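Local coordinates for hypothetical protein (Exiguobacterium sibiricum, PDB 2HKV), which is of unassigned function but belongs to the DinB superfamily of helical proteins and binds a nickel ion through three histidines in this structure, at the interface of chains A and B. Coordinates in Å, arbitrary orientation; residue numbers count along the deposited sequence, not the author numbering. Chains: chain A/B, Hypothetical protein.

The interface of chains A and B. Residues chain A 8-9, 12, 119; chain B 115-116, 119-120.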
ATOM      1  N   ALA A   8      -4.750 -14.580   4.271  1.00 31.92           N
ATOM      2  CA  ALA A   8      -4.242 -13.228   4.580  1.00 29.64           C
ATOM      3  C   ALA A   8      -4.524 -12.278   3.427  1.00 32.12           C
ATOM      4  O   ALA A   8      -5.013 -11.157   3.602  1.00 31.34           O
ATOM      5  CB  ALA A   8      -2.814 -13.294   4.796  1.00 32.93           C
ATOM      6  N   LEU A   9      -4.230 -12.746   2.215  1.00 32.98           N
ATOM      7  CA  LEU A   9      -4.515 -11.930   1.050  1.00 32.90           C
ATOM      8  C   LEU A   9      -6.013 -11.672   0.882  1.00 32.49           C
ATOM      9  O   LEU A   9      -6.377 -10.549   0.587  1.00 33.64           O
ATOM     10  CB  LEU A   9      -3.889 -12.480  -0.226  1.00 33.01           C
ATOM     11  CG  LEU A   9      -2.391 -12.270  -0.441  1.00 39.60           C
ATOM     12  CD1 LEU A   9      -1.853 -13.138  -1.616  1.00 35.21           C
ATOM     13  CD2 LEU A   9      -2.069 -10.773  -0.580  1.00 35.15           C
ATOM     14  N   HIS A  12      -6.965  -8.954   3.617  1.00 32.90           N
ATOM     15  CA  HIS A  12      -6.392  -7.628   3.469  1.00 32.20           C
ATOM     16  C   HIS A  12      -6.681  -7.022   2.123  1.00 34.13           C
ATOM     17  O   HIS A  12      -6.965  -5.810   2.024  1.00 34.57           O
ATOM     18  CB  HIS A  12      -4.887  -7.647   3.854  1.00 33.62           C
ATOM     19  CG  HIS A  12      -4.668  -7.895   5.313  1.00 36.66           C
ATOM     20  ND1 HIS A  12      -4.782  -6.883   6.264  1.00 36.36           N
ATOM     21  CD2 HIS A  12      -4.419  -9.031   6.005  1.00 37.73           C
ATOM     22  CE1 HIS A  12      -4.634  -7.410   7.468  1.00 36.24           C
ATOM     23  NE2 HIS A  12      -4.432  -8.707   7.350  1.00 37.97           N
ATOM     24  N   LEU A 119       0.956 -10.703  -4.207  1.00 33.57           N
ATOM     25  CA  LEU A 119       1.320  -9.652  -3.247  1.00 34.91           C
ATOM     26  C   LEU A 119       1.537  -8.292  -3.944  1.00 36.95           C
ATOM     27  O   LEU A 119       1.129  -7.236  -3.399  1.00 34.00           O
ATOM     28  CB  LEU A 119       2.557 -10.037  -2.431  1.00 33.01           C
ATOM     29  CG  LEU A 119       3.152  -8.989  -1.466  1.00 33.22           C
ATOM     30  CD1 LEU A 119       2.105  -8.496  -0.457  1.00 36.76           C
ATOM     31  CD2 LEU A 119       4.377  -9.616  -0.771  1.00 35.22           C
TER
ATOM     32  N   THR B 115       0.883 -14.671   9.617  1.00 33.89           N
ATOM     33  CA  THR B 115       0.994 -14.332   8.184  1.00 33.92           C
ATOM     34  C   THR B 115       0.168 -13.093   7.829  1.00 34.70           C
ATOM     35  O   THR B 115       0.603 -12.215   7.078  1.00 35.07           O
ATOM     36  CB  THR B 115       0.593 -15.548   7.310  1.00 38.78           C
ATOM     37  OG1 THR B 115       1.359 -16.667   7.769  1.00 41.31           O
ATOM     38  CG2 THR B 115       0.926 -15.313   6.000  1.00 39.85           C
ATOM     39  N   GLY B 116      -1.031 -12.986   8.389  1.00 35.28           N
ATOM     40  CA  GLY B 116      -1.828 -11.781   8.226  1.00 32.28           C
ATOM     41  C   GLY B 116      -1.207 -10.514   8.778  1.00 33.48           C
ATOM     42  O   GLY B 116      -1.214  -9.496   8.107  1.00 33.17           O
ATOM     43  N   LEU B 119       1.576  -9.429   6.463  1.00 33.57           N
ATOM     44  CA  LEU B 119       0.993  -8.735   5.307  1.00 34.91           C
ATOM     45  C   LEU B 119       0.431  -7.350   5.697  1.00 36.95           C
ATOM     46  O   LEU B 119       0.583  -6.372   4.924  1.00 34.00           O
ATOM     47  CB  LEU B 119      -0.090  -9.578   4.629  1.00 33.01           C
ATOM     48  CG  LEU B 119      -0.896  -8.944   3.475  1.00 33.22           C
ATOM     49  CD1 LEU B 119       0.026  -8.442   2.355  1.00 36.76           C
ATOM     50  CD2 LEU B 119      -1.911  -9.988   2.968  1.00 35.22           C
ATOM     51  N   GLU B 120      -0.199  -7.217   6.875  1.00 33.10           N
ATOM     52  CA  GLU B 120      -0.762  -5.944   7.296  1.00 33.92           C
ATOM     53  C   GLU B 120       0.314  -4.884   7.372  1.00 35.75           C
ATOM     54  O   GLU B 120       0.091  -3.757   6.951  1.00 33.61           O
ATOM     55  CB  GLU B 120      -1.465  -6.090   8.647  1.00 37.08           C
ATOM     56  CG  GLU B 120      -2.247  -4.861   9.158  1.00 36.76           C
ATOM     57  CD  GLU B 120      -1.348  -3.718   9.663  1.00 44.10           C
ATOM     58  OE1 GLU B 120      -0.242  -4.015  10.155  1.00 44.28           O
ATOM     59  OE2 GLU B 120      -1.726  -2.524   9.596  1.00 47.05           O
TER
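One face of the A:His12 imidazole lies against helix 114-138 of chain B, with the backbone CA of B:Glu120 4.1 Å above the ring plane and displaced toward the rim. Over this same face the side-chain methylene CB of B:Glu120 meets the ring carbon CE1 at 3.6 Å. The carbonyl O of B:Gly116 also comes from above, 3.4 Å from NE2, so this approach is not a hydrogen bond. The carboxylate plane of B:Glu120 is tilted 62° from the ring. Its chain bends so that OE2 remains 6.3 Å from ND1 of A:His12, and any electrostatic effect between the two would probably be long-range and weak. The ring reaches this position because CG of A:His12 is anti to its own carbonyl carbon (chi1 -68°), which sends the imidazole out from helix 4-26 and across the turn holding B:Gly116 and B:Glu120. An alanine in place of A:His12 would keep the CB that touches B:Leu119 but would probably leave the B:Glu120 methylenes and the B:Gly116 carbonyl without the ring that packs on them.

Beside the imidazole, B:Leu119 pushes its CD2 methyl against helix 4-26, between A:Ala8, A:Leu9 and A:His12. B:Leu119 CD2 rests 3.4 Å from the backbone O of A:Ala8, and the A:Leu9 and B:Leu119 side chains cross at about a right angle. The A:Ala8 methyl CB packs 3.9 Å from CA of B:Gly116. The patch is part of a two-fold symmetric interface between identical chains, consistent with a dimer, although the structure alone does not establish that pairing in solution. The two copies of Leu119 share the same rotamer, CG anti to the backbone N (chi1 174°), and slide past each other in opposite directions, bringing A:Leu119 CD1 and B:Leu119 CD1 to a tight 3.5 Å.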